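Local coordinates for protein glycogen synthase (Cyanobacterium sp. CLg1, PDB 6GNF) that belongs to the bacterial glycogen and starch synthase family, with two Rossmann-like domains of the GT-B type, modelled here with adenosine-5'-diphosphate and a glycan, at residues G261-D266 against R294-T299; L503-T508 against K512-D517; V89-S94 against A143-L148. One frame throughout, in Å; residues are numbered along the deposited sequence.

Contact 1 of 3, residues G261-D266 against R294-T299; sequences GFLNCD and RDVGLT
Phe-262 meets Val-296 through its backbone rather than its ring. Both methyls of Val-296 pack against Phe-262 O from the flank of the carbonyl, CG2 at 3.3 Å and CG1 at 3.5 Å. The valine presents both methyls because CG1 lies anti to the backbone N (chi1 162°), which puts CG2 beside that nitrogen. Phe-262 CB adds a looser apolar approach, while its side chain also packs on Met-198 and Ala-268 of the central sheet. Leu-263 comes next, and one branch does the work. Its CD2 is 4.1 Å from Val-296 CG2 and equally far from Asp-295 OD2, the leucine crossing both side chains at about a right angle. Cys-265 N keeps a weak bond to Gly-261 O. Asp-266 then reaches strand 195-200, where OD2 accepts from Thr-196 N. Across the contact, Gly-297 leaves the helix with positive phi (84°) and turns the chain into strand 298-300. Helices 257-264 and 290-296 thus touch just before each feeds a neighbouring parallel strand, and both Phe-262 and Val-296 rest on Ala-268: helix-on-sheet packing of the Rossmann-like N-terminal domain in a GT-B fold.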
# COMPACT_ATOMS: atom_id res chain seq x y z
N GLY A 261 -5.99 -5.20 -17.35
CA GLY A 261 -6.28 -6.08 -16.22
C GLY A 261 -7.74 -5.99 -15.79
O GLY A 261 -8.39 -7.02 -15.53
N PHE A 262 -8.26 -4.77 -15.69
CA PHE A 262 -9.68 -4.59 -15.37
C PHE A 262 -10.57 -5.26 -16.40
O PHE A 262 -11.57 -5.88 -16.05
CB PHE A 262 -10.06 -3.11 -15.29
CG PHE A 262 -9.71 -2.44 -13.99
CD1 PHE A 262 -9.64 -3.16 -12.80
CD2 PHE A 262 -9.47 -1.09 -13.96
CE1 PHE A 262 -9.32 -2.53 -11.61
CE2 PHE A 262 -9.16 -0.45 -12.77
CZ PHE A 262 -9.09 -1.17 -11.59
N LEU A 263 -10.21 -5.11 -17.68
CA LEU A 263 -11.04 -5.62 -18.76
C LEU A 263 -10.97 -7.13 -18.92
O LEU A 263 -11.81 -7.71 -19.60
CB LEU A 263 -10.67 -4.94 -20.08
CG LEU A 263 -11.00 -3.44 -20.18
CD1 LEU A 263 -10.41 -2.83 -21.44
CD2 LEU A 263 -12.51 -3.21 -20.13
N ASN A 264 -9.98 -7.78 -18.33
CA ASN A 264 -9.80 -9.21 -18.52
C ASN A 264 -9.99 -10.07 -17.28
O ASN A 264 -10.08 -11.29 -17.40
CB ASN A 264 -8.42 -9.48 -19.15
CG ASN A 264 -8.41 -9.21 -20.64
OD1 ASN A 264 -8.75 -10.08 -21.43
ND2 ASN A 264 -8.03 -8.00 -21.03
N CYS A 265 -10.09 -9.45 -16.10
CA CYS A 265 -10.26 -10.22 -14.88
C CYS A 265 -11.70 -10.69 -14.76
O CYS A 265 -12.58 -10.20 -15.46
CB CYS A 265 -9.87 -9.41 -13.65
SG CYS A 265 -10.98 -8.03 -13.28
N ASP A 266 -11.94 -11.62 -13.85
CA ASP A 266 -13.30 -12.06 -13.55
C ASP A 266 -13.98 -11.13 -12.56
O ASP A 266 -15.19 -11.00 -12.56
CB ASP A 266 -13.28 -13.49 -13.00
CG ASP A 266 -12.81 -14.48 -14.04
OD1 ASP A 266 -13.42 -14.47 -15.13
OD2 ASP A 266 -11.83 -15.21 -13.79
N ARG A 294 -16.27 1.53 -13.84
CA ARG A 294 -17.73 1.46 -13.93
C ARG A 294 -18.20 0.32 -14.81
O ARG A 294 -19.13 -0.39 -14.48
CB ARG A 294 -18.32 2.74 -14.51
CG ARG A 294 -18.50 3.84 -13.51
CD ARG A 294 -19.44 4.90 -14.05
NE ARG A 294 -18.98 5.51 -15.30
CZ ARG A 294 -18.10 6.51 -15.39
NH1 ARG A 294 -17.53 7.05 -14.31
NH2 ARG A 294 -17.77 6.99 -16.59
N ASP A 295 -17.62 0.23 -16.00
CA ASP A 295 -17.97 -0.79 -16.96
C ASP A 295 -17.80 -2.19 -16.36
O ASP A 295 -18.69 -3.02 -16.47
CB ASP A 295 -17.08 -0.64 -18.21
CG ASP A 295 -17.40 -1.65 -19.29
OD1 ASP A 295 -18.58 -1.98 -19.50
OD2 ASP A 295 -16.43 -2.11 -19.94
N VAL A 296 -16.67 -2.42 -15.70
CA VAL A 296 -16.33 -3.73 -15.17
C VAL A 296 -16.99 -3.98 -13.81
O VAL A 296 -17.27 -5.13 -13.47
CB VAL A 296 -14.80 -3.87 -15.10
CG1 VAL A 296 -14.36 -4.99 -14.17
CG2 VAL A 296 -14.25 -4.08 -16.50
N GLY A 297 -17.29 -2.91 -13.06
CA GLY A 297 -17.77 -3.04 -11.70
C GLY A 297 -16.60 -3.20 -10.75
O GLY A 297 -15.68 -3.99 -10.99
N LEU A 298 -16.62 -2.43 -9.66
CA LEU A 298 -15.53 -2.39 -8.70
C LEU A 298 -16.11 -2.33 -7.29
O LEU A 298 -16.86 -1.42 -6.98
CB LEU A 298 -14.64 -1.17 -8.96
CG LEU A 298 -13.44 -0.93 -8.05
CD1 LEU A 298 -12.44 -2.07 -8.16
CD2 LEU A 298 -12.77 0.39 -8.39
N THR A 299 -15.78 -3.31 -6.46
CA THR A 299 -16.24 -3.39 -5.07
C THR A 299 -15.07 -3.17 -4.14
O THR A 299 -13.96 -3.64 -4.40
CB THR A 299 -16.81 -4.79 -4.76
OG1 THR A 299 -17.88 -5.07 -5.65
CG2 THR A 299 -17.33 -4.88 -3.34

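Contact 2 of 3, residues L503-T508 against K512-D517; sequences LQEYGT and KKMRLD
Thr-508 O receives the backbone N of Lys-512 at 3.2 Å (N-H...O angle 165°), an i to i+4 bond that opens helix 509-520 straight after the type II turn 505-508. This is a helix N-cap joined to a beta turn: Thr-508 occupies the cap position, and its OG1 accepts a weak bond from Phe-511 N. The same hydroxyl donates back to Glu-505 O at 2.7 Å, coming in 20° off the carbonyl plane, while Thr-508 N bonds to that oxygen as well. Two donors from one residue therefore grip Glu-505 O and tie the turn to the cap. Gly-507 supplies the positive phi that the third position of such a turn requires. Lys-512 folds back over this corner, bent at chi2, chi3 and chi4, so that its CD lies 3.9 Å from Thr-508 O and its CE 4.2 Å from Gly-507 O. The Tyr-506 ring meets that of Phe-511 edge-to-face, whereas Glu-505 and Met-514 both reach Phe-468, at the border of the six-stranded parallel sheet. The extended glutamate crosses the methionine at about a right angle, and a bend at chi3 (-81°) brings Met-514 CE to 4.0 Å from Glu-505 OE2.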
# COMPACT_ATOMS: atom_id res chain seq x y z
N LEU A 503 -8.72 19.36 19.04
CA LEU A 503 -8.18 20.02 20.23
C LEU A 503 -9.27 20.61 21.12
O LEU A 503 -9.07 20.76 22.32
CB LEU A 503 -7.18 21.12 19.84
CG LEU A 503 -5.84 20.64 19.26
CD1 LEU A 503 -4.98 21.82 18.85
CD2 LEU A 503 -5.09 19.76 20.25
N GLN A 504 -10.42 20.92 20.54
CA GLN A 504 -11.58 21.37 21.31
C GLN A 504 -11.99 20.34 22.36
O GLN A 504 -12.53 20.71 23.40
CB GLN A 504 -12.76 21.61 20.39
CG GLN A 504 -12.64 22.85 19.51
CD GLN A 504 -13.28 24.08 20.13
OE1 GLN A 504 -13.48 24.14 21.34
NE2 GLN A 504 -13.57 25.08 19.30
N GLU A 505 -11.73 19.06 22.10
CA GLU A 505 -12.07 17.99 23.04
C GLU A 505 -10.88 17.44 23.81
O GLU A 505 -11.06 16.61 24.70
CB GLU A 505 -12.74 16.83 22.30
CG GLU A 505 -14.13 17.14 21.77
CD GLU A 505 -14.79 15.94 21.11
OE1 GLU A 505 -15.72 16.17 20.31
OE2 GLU A 505 -14.38 14.78 21.36
N TYR A 506 -9.67 17.90 23.50
CA TYR A 506 -8.47 17.35 24.13
C TYR A 506 -8.55 17.45 25.65
O TYR A 506 -8.84 18.52 26.19
CB TYR A 506 -7.21 18.05 23.63
CG TYR A 506 -5.95 17.56 24.33
CD1 TYR A 506 -5.47 16.27 24.11
CD2 TYR A 506 -5.26 18.37 25.22
CE1 TYR A 506 -4.33 15.81 24.76
CE2 TYR A 506 -4.13 17.92 25.87
CZ TYR A 506 -3.67 16.64 25.64
OH TYR A 506 -2.55 16.16 26.26
N GLY A 507 -8.26 16.35 26.32
CA GLY A 507 -8.23 16.30 27.79
C GLY A 507 -9.57 16.15 28.49
O GLY A 507 -9.61 15.92 29.70
N THR A 508 -10.67 16.28 27.76
CA THR A 508 -12.01 16.22 28.35
C THR A 508 -12.43 14.76 28.55
O THR A 508 -11.77 13.85 28.05
CB THR A 508 -13.05 16.92 27.46
OG1 THR A 508 -13.21 16.20 26.23
CG2 THR A 508 -12.64 18.36 27.19
N LYS A 512 -11.07 10.99 26.73
CA LYS A 512 -10.82 9.70 27.39
C LYS A 512 -11.70 8.59 26.81
O LYS A 512 -11.22 7.47 26.63
CB LYS A 512 -11.06 9.79 28.90
CG LYS A 512 -9.80 9.98 29.73
CD LYS A 512 -9.24 11.39 29.65
CE LYS A 512 -8.95 11.96 31.04
NZ LYS A 512 -8.05 11.11 31.86
N LYS A 513 -12.96 8.91 26.55
CA LYS A 513 -13.90 7.93 26.01
C LYS A 513 -13.53 7.54 24.57
O LYS A 513 -13.60 6.37 24.22
CB LYS A 513 -15.33 8.47 26.04
CG LYS A 513 -16.39 7.44 25.70
CD LYS A 513 -17.76 8.08 25.54
CE LYS A 513 -18.87 7.04 25.48
NZ LYS A 513 -18.68 6.07 24.36
N MET A 514 -13.13 8.53 23.77
CA MET A 514 -12.77 8.29 22.37
C MET A 514 -11.58 7.34 22.26
O MET A 514 -11.53 6.51 21.34
CB MET A 514 -12.48 9.62 21.65
CG MET A 514 -12.36 9.48 20.14
SD MET A 514 -12.30 11.05 19.23
CE MET A 514 -14.04 11.49 19.16
N ARG A 515 -10.62 7.46 23.17
CA ARG A 515 -9.47 6.55 23.19
C ARG A 515 -9.88 5.12 23.49
O ARG A 515 -9.38 4.19 22.88
CB ARG A 515 -8.44 7.00 24.22
CG ARG A 515 -7.83 8.36 23.94
CD ARG A 515 -6.62 8.61 24.81
NE ARG A 515 -6.89 8.37 26.22
CZ ARG A 515 -5.99 8.51 27.19
NH1 ARG A 515 -6.31 8.26 28.45
NH2 ARG A 515 -4.75 8.90 26.90
N LEU A 516 -10.75 4.95 24.47
CA LEU A 516 -11.25 3.62 24.83
C LEU A 516 -12.04 3.02 23.69
O LEU A 516 -11.90 1.84 23.40
CB LEU A 516 -12.09 3.68 26.12
CG LEU A 516 -11.36 3.44 27.46
CD1 LEU A 516 -9.93 3.99 27.47
CD2 LEU A 516 -12.16 4.03 28.61
N ASP A 517 -12.85 3.85 23.03
CA ASP A 517 -13.64 3.41 21.87
C ASP A 517 -12.73 2.99 20.72
O ASP A 517 -13.00 2.00 20.04
CB ASP A 517 -14.60 4.51 21.39
CG ASP A 517 -15.76 4.75 22.36
OD1 ASP A 517 -15.72 4.17 23.46
OD2 ASP A 517 -16.68 5.52 22.03

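Contact 3 of 3, residues V89-S94 against A143-L148. With SO4 (sulfate ion), chain G.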
# COMPACT_ATOMS: atom_id res chain seq x y z
N VAL A 89 13.22 -19.10 -14.95
CA VAL A 89 13.22 -18.73 -13.54
C VAL A 89 13.38 -20.00 -12.70
O VAL A 89 13.12 -21.10 -13.18
CB VAL A 89 11.95 -17.95 -13.15
CG1 VAL A 89 11.90 -16.63 -13.91
CG2 VAL A 89 10.69 -18.76 -13.41
N ARG A 90 13.95 -19.84 -11.50
CA ARG A 90 13.91 -20.88 -10.48
C ARG A 90 12.90 -20.43 -9.43
O ARG A 90 12.59 -19.24 -9.35
CB ARG A 90 15.28 -21.05 -9.82
CG ARG A 90 16.37 -21.54 -10.75
CD ARG A 90 17.68 -21.76 -10.00
NE ARG A 90 18.15 -20.53 -9.36
CZ ARG A 90 19.10 -20.47 -8.41
NH1 ARG A 90 19.69 -21.57 -7.97
NH2 ARG A 90 19.44 -19.29 -7.90
N TYR A 91 12.34 -21.38 -8.69
CA TYR A 91 11.40 -21.07 -7.63
C TYR A 91 11.99 -21.46 -6.29
O TYR A 91 12.53 -22.56 -6.11
CB TYR A 91 10.08 -21.81 -7.83
CG TYR A 91 9.33 -21.42 -9.09
CD1 TYR A 91 8.59 -20.24 -9.15
CD2 TYR A 91 9.31 -22.26 -10.20
CE1 TYR A 91 7.89 -19.89 -10.30
CE2 TYR A 91 8.62 -21.92 -11.36
CZ TYR A 91 7.90 -20.73 -11.41
OH TYR A 91 7.20 -20.40 -12.57
N PHE A 92 11.98 -20.52 -5.36
CA PHE A 92 12.33 -20.78 -3.97
C PHE A 92 11.04 -20.77 -3.18
O PHE A 92 10.04 -20.20 -3.63
CB PHE A 92 13.31 -19.74 -3.45
CG PHE A 92 14.72 -19.93 -3.94
CD1 PHE A 92 15.03 -19.75 -5.28
CD2 PHE A 92 15.73 -20.30 -3.07
CE1 PHE A 92 16.32 -19.92 -5.74
CE2 PHE A 92 17.02 -20.47 -3.52
CZ PHE A 92 17.32 -20.29 -4.86
N HIS A 93 11.06 -21.37 -2.00
CA HIS A 93 9.85 -21.66 -1.26
C HIS A 93 10.09 -21.53 0.23
O HIS A 93 11.05 -22.08 0.74
CB HIS A 93 9.38 -23.08 -1.61
CG HIS A 93 8.11 -23.50 -0.94
ND1 HIS A 93 7.70 -24.81 -0.91
CD2 HIS A 93 7.17 -22.79 -0.27
CE1 HIS A 93 6.56 -24.89 -0.24
NE2 HIS A 93 6.22 -23.68 0.16
N SER A 94 9.27 -20.74 0.91
CA SER A 94 9.23 -20.73 2.37
C SER A 94 7.80 -20.95 2.85
O SER A 94 6.85 -20.77 2.08
CB SER A 94 9.85 -19.46 2.97
OG SER A 94 9.28 -18.27 2.46
N ALA A 143 4.32 -16.69 -12.29
CA ALA A 143 3.36 -16.98 -11.23
C ALA A 143 2.31 -17.98 -11.68
O ALA A 143 1.84 -18.79 -10.90
CB ALA A 143 2.68 -15.70 -10.77
N LEU A 144 1.95 -17.94 -12.95
CA LEU A 144 0.91 -18.82 -13.47
C LEU A 144 1.30 -20.29 -13.37
O LEU A 144 0.43 -21.14 -13.17
CB LEU A 144 0.57 -18.46 -14.92
CG LEU A 144 -0.32 -17.23 -15.12
CD1 LEU A 144 -0.18 -16.69 -16.53
CD2 LEU A 144 -1.77 -17.55 -14.82
N ALA A 145 2.60 -20.59 -13.47
CA ALA A 145 3.08 -21.96 -13.40
C ALA A 145 3.10 -22.52 -11.98
O ALA A 145 3.16 -23.73 -11.78
CB ALA A 145 4.46 -22.07 -14.03
N VAL A 146 3.02 -21.65 -10.98
CA VAL A 146 3.23 -22.08 -9.59
C VAL A 146 2.18 -23.08 -9.10
O VAL A 146 2.57 -24.09 -8.49
CB VAL A 146 3.37 -20.87 -8.64
CG1 VAL A 146 3.23 -21.30 -7.18
CG2 VAL A 146 4.71 -20.20 -8.86
N PRO A 147 0.89 -22.82 -9.36
CA PRO A 147 -0.12 -23.81 -8.96
C PRO A 147 0.03 -25.18 -9.64
O PRO A 147 -0.46 -26.17 -9.10
CB PRO A 147 -1.44 -23.16 -9.36
CG PRO A 147 -1.15 -21.69 -9.29
CD PRO A 147 0.25 -21.58 -9.84
N LEU A 148 0.74 -25.24 -10.76
CA LEU A 148 0.91 -26.51 -11.47
C LEU A 148 2.18 -27.26 -11.06
O LEU A 148 2.23 -28.48 -11.18
CB LEU A 148 0.95 -26.27 -12.98
CG LEU A 148 -0.23 -25.48 -13.58
CD1 LEU A 148 0.03 -25.21 -15.06
CD2 LEU A 148 -1.53 -26.23 -13.39
S SO4 G . 21.54 -18.73 -4.64
O1 SO4 G . 21.41 -19.84 -5.62
O2 SO4 G . 21.07 -17.44 -5.19
O3 SO4 G . 22.97 -18.60 -4.30
O4 SO4 G . 20.77 -19.06 -3.41
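Tyr-91 reaches from strand 85-96 to the helical chain opposite, and Val-146 meets it through a single methyl. Val-146 CG2 lies 3.5 Å from Tyr-91 CE1 and 3.9 Å from Tyr-91 CD1, set obliquely to the ring. At the far end, Tyr-91 OH rests 3.5 Å from Ala-145 CB. That hydroxyl is not left among methyls: it is hydrogen-bonded to Ala-142 O, which fixes the buried ring's polar end near the close of helix 132-144. The methyl that Val-146 offers stands beside its own backbone N, the other branch, CG1, being anti to it (chi1 165°). Ile-76 and Gln-78 of the neighbouring strand 72-82 also pack on the tyrosine side chain. Strand alternation sends the neighbours Arg-90 and Phe-92 the other way. There Arg-90 NH2 donates to sulfate O1 at 3.1 Å and NH1 adds a weak bond to the same oxygen; Arg-64 also holds the ion, probably a crystallisation component. Phe-92 sets its ring edge over the guanidinium face, with CE1 3.8 Å above the plane, and Asp-105 pairs with Arg-90 NH2. One strand thus serves two faces, in the antiparallel end of the mixed sheet in the N-terminal Rossmann-like domain, with helix packed on one side.

Along the chain contact 3 comes first, contact 1 follows and contact 2 closes the series. Contacts 1 and 3 belong to the same nine-stranded mixed sheet but near opposite ends: contact 3 uses strand 85-96, next to the outermost strand 72-82, and contact 1 includes strand 298-300, the outermost strand at the other end. Their centres are about 27 Å apart and their nearest atoms about 10 Å. Contact 2 lies with the six-stranded parallel sheet, its centre about 42 Å from that of contact 1 and about 50 Å from that of contact 3; contacts 2 and 3 lie on opposite sides of the chain's centre. The three therefore sample both Rossmann-like domains, between which adenosine-5'-diphosphate and the glycan are bound.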